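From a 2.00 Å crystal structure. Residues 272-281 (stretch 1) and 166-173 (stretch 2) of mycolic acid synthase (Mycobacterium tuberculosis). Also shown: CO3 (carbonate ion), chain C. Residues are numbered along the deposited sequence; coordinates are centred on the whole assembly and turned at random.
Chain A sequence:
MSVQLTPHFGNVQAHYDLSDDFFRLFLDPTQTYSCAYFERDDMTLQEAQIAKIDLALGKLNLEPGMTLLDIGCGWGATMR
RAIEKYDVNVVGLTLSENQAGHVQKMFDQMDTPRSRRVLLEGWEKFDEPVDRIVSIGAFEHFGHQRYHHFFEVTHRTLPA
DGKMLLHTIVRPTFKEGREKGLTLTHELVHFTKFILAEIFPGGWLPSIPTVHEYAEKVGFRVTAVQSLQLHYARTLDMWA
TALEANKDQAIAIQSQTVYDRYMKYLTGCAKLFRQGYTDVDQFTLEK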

# COMPACT_ATOMS: atom_id res chain seq x y z
N LEU A 272 17.13 -5.14 1.46
CA LEU A 272 16.50 -5.83 2.58
C LEU A 272 15.48 -6.88 2.18
O LEU A 272 15.51 -8.00 2.69
CB LEU A 272 15.85 -4.83 3.53
CG LEU A 272 16.77 -3.78 4.17
CD1 LEU A 272 16.05 -3.16 5.34
CD2 LEU A 272 18.09 -4.40 4.64
N PHE A 273 14.56 -6.53 1.28
CA PHE A 273 13.56 -7.49 0.84
C PHE A 273 14.19 -8.58 -0.00
O PHE A 273 13.75 -9.72 0.00
CB PHE A 273 12.45 -6.78 0.05
CG PHE A 273 11.57 -5.90 0.90
CD1 PHE A 273 11.98 -4.62 1.26
CD2 PHE A 273 10.33 -6.34 1.34
CE1 PHE A 273 11.18 -3.80 2.05
CE2 PHE A 273 9.52 -5.54 2.13
CZ PHE A 273 9.95 -4.26 2.49
N ARG A 274 15.25 -8.22 -0.73
CA ARG A 274 15.95 -9.17 -1.58
C ARG A 274 16.70 -10.19 -0.72
O ARG A 274 16.79 -11.37 -1.07
CB ARG A 274 16.91 -8.41 -2.50
CG ARG A 274 17.67 -9.25 -3.51
CD ARG A 274 18.16 -8.37 -4.66
NE ARG A 274 17.11 -8.16 -5.65
CZ ARG A 274 16.86 -7.01 -6.26
NH1 ARG A 274 17.57 -5.93 -5.97
NH2 ARG A 274 15.87 -6.93 -7.14
N GLN A 275 17.23 -9.74 0.41
CA GLN A 275 17.96 -10.62 1.32
C GLN A 275 17.04 -11.28 2.34
O GLN A 275 17.49 -12.03 3.20
CB GLN A 275 19.06 -9.85 2.05
CG GLN A 275 20.12 -9.27 1.13
CD GLN A 275 21.03 -8.31 1.84
OE1 GLN A 275 21.81 -8.69 2.71
NE2 GLN A 275 20.94 -7.04 1.48
N GLY A 276 15.74 -10.98 2.25
CA GLY A 276 14.77 -11.58 3.14
C GLY A 276 14.57 -11.00 4.53
O GLY A 276 13.97 -11.65 5.38
N TYR A 277 15.08 -9.79 4.77
CA TYR A 277 14.93 -9.14 6.08
C TYR A 277 13.51 -8.64 6.32
O TYR A 277 13.09 -8.44 7.47
CB TYR A 277 15.90 -7.97 6.22
CG TYR A 277 17.33 -8.42 6.39
CD1 TYR A 277 18.12 -8.74 5.29
CD2 TYR A 277 17.88 -8.56 7.66
CE1 TYR A 277 19.43 -9.19 5.46
CE2 TYR A 277 19.18 -9.01 7.83
CZ TYR A 277 19.95 -9.33 6.74
OH TYR A 277 21.24 -9.76 6.93
N THR A 278 12.78 -8.41 5.23
CA THR A 278 11.41 -7.94 5.32
C THR A 278 10.60 -8.59 4.19
O THR A 278 11.17 -9.12 3.25
CB THR A 278 11.35 -6.39 5.22
OG1 THR A 278 11.90 -5.96 3.97
CG2 THR A 278 12.15 -5.77 6.34
N ASP A 279 9.28 -8.54 4.29
CA ASP A 279 8.42 -9.15 3.28
C ASP A 279 7.19 -8.26 3.06
O ASP A 279 6.98 -7.27 3.77
CB ASP A 279 7.97 -10.54 3.75
CG ASP A 279 7.66 -11.50 2.60
OD1 ASP A 279 7.02 -11.10 1.61
OD2 ASP A 279 8.06 -12.68 2.69
N VAL A 280 6.39 -8.61 2.05
CA VAL A 280 5.15 -7.89 1.75
C VAL A 280 4.11 -8.96 1.50
O VAL A 280 4.27 -9.81 0.62
CB VAL A 280 5.28 -7.00 0.50
CG1 VAL A 280 3.90 -6.47 0.09
CG2 VAL A 280 6.20 -5.83 0.77
N ASP A 281 3.03 -8.93 2.29
CA ASP A 281 1.98 -9.92 2.19
C ASP A 281 0.61 -9.32 1.88
O ASP A 281 0.32 -8.17 2.24
CB ASP A 281 1.86 -10.69 3.51
CG ASP A 281 2.86 -11.85 3.64
OD1 ASP A 281 3.75 -11.99 2.78
OD2 ASP A 281 2.74 -12.62 4.61
C CO3 C . 3.67 -1.71 0.32
O1 CO3 C . 2.87 -2.35 1.42
O2 CO3 C . 4.52 -0.68 0.60
O3 CO3 C . 3.54 -2.17 -0.95
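Stretch 2 (166-173) LHTIVRPT

The most unusual feature lies where the sheet stops: Pro172, just past the strand of stretch 2, packs its ring on backbone carbonyls rather than on side chains. Its CD stands 3.0 Å from Tyr277 O and its CG 3.2 Å from Gly276 O; having no N-H to donate, proline meets these oxygens through ring carbons alone. The turn offering them closes the helix of stretch 1 in a Schellman motif. Tyr277 N bonds back to Leu272 O at 2.8 Å, and Gly276, at phi 82°, occupies a conformation in which a CB would jam against the preceding carbonyl.

Leading up to Pro172, stretch 2 is extended from Leu166 to Val170 and runs antiparallel to strand 279-281, the axes crossing at 154°. Two hydrogen-bonded pairs flank a non-hydrogen-bonded one. Val170 N reaches Asp279 O at 2.7 Å; Thr168 N reaches Asp281 O at 3.0 Å. Between them Val280 faces Ile169, CA to CA 4.2 Å.

Alternation then sorts the side chains. The narrow pair gathers branched apolar groups on one face: Val280 CG2 meets Ile169 CG1 at 3.9 Å, and Ile169 CG2 lies at the ring edge of Phe273, 4.1 Å from CZ. His167 NE2, 3.6 Å from Val280 CG1, donates a hydrogen bond to carbonate O3 at 2.8 Å. On the other face Val170 CG2 sits 3.8 Å from Asp279 CB.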

# COMPACT_ATOMS: atom_id res chain seq x y z
N LEU A 166 -6.01 -6.89 2.62
CA LEU A 166 -5.06 -6.08 3.36
C LEU A 166 -3.67 -6.39 2.81
O LEU A 166 -3.20 -7.51 2.93
CB LEU A 166 -5.12 -6.46 4.85
CG LEU A 166 -4.83 -5.44 5.95
CD1 LEU A 166 -4.22 -6.17 7.16
CD2 LEU A 166 -3.90 -4.37 5.47
N HIS A 167 -3.04 -5.40 2.21
CA HIS A 167 -1.71 -5.53 1.61
C HIS A 167 -0.78 -4.66 2.44
O HIS A 167 -0.98 -3.45 2.56
CB HIS A 167 -1.80 -5.09 0.14
CG HIS A 167 -0.48 -4.80 -0.50
ND1 HIS A 167 -0.22 -5.14 -1.81
CD2 HIS A 167 0.61 -4.13 -0.06
CE1 HIS A 167 0.98 -4.69 -2.15
NE2 HIS A 167 1.50 -4.07 -1.10
N THR A 168 0.25 -5.27 3.02
CA THR A 168 1.17 -4.54 3.88
C THR A 168 2.53 -5.21 4.02
O THR A 168 2.65 -6.42 3.85
CB THR A 168 0.58 -4.40 5.30
OG1 THR A 168 -0.65 -3.67 5.23
CG2 THR A 168 1.54 -3.68 6.22
N ILE A 169 3.53 -4.39 4.34
CA ILE A 169 4.88 -4.85 4.58
C ILE A 169 4.79 -5.61 5.90
O ILE A 169 4.05 -5.22 6.80
CB ILE A 169 5.85 -3.63 4.76
CG1 ILE A 169 6.15 -3.00 3.39
CG2 ILE A 169 7.15 -4.05 5.46
CD1 ILE A 169 6.83 -1.65 3.48
N VAL A 170 5.52 -6.71 6.00
CA VAL A 170 5.54 -7.51 7.25
C VAL A 170 6.96 -7.98 7.53
O VAL A 170 7.81 -8.02 6.64
CB VAL A 170 4.64 -8.74 7.13
CG1 VAL A 170 3.17 -8.39 6.89
CG2 VAL A 170 5.05 -9.66 5.98
N ARG A 171 7.18 -8.33 8.78
CA ARG A 171 8.49 -8.83 9.22
C ARG A 171 8.50 -10.35 9.10
O ARG A 171 7.57 -11.03 9.57
CB ARG A 171 8.75 -8.40 10.66
CG ARG A 171 8.94 -6.89 10.80
CD ARG A 171 8.38 -6.34 12.11
NE ARG A 171 9.36 -6.40 13.21
CZ ARG A 171 9.39 -5.52 14.22
NH1 ARG A 171 8.52 -4.51 14.29
NH2 ARG A 171 10.28 -5.57 15.22
N PRO A 172 9.52 -10.96 8.49
CA PRO A 172 9.55 -12.40 8.32
C PRO A 172 9.43 -13.11 9.64
O PRO A 172 9.89 -12.54 10.69
CB PRO A 172 10.87 -12.66 7.63
CG PRO A 172 11.55 -11.31 7.41
CD PRO A 172 10.68 -10.23 7.97
N THR A 173 8.82 -14.29 9.56
CA THR A 173 8.60 -15.17 10.72
C THR A 173 9.90 -15.84 11.12
O THR A 173 10.93 -15.70 10.44
CB THR A 173 7.59 -16.27 10.38
OG1 THR A 173 7.24 -16.99 11.55
CG2 THR A 173 8.13 -17.28 9.37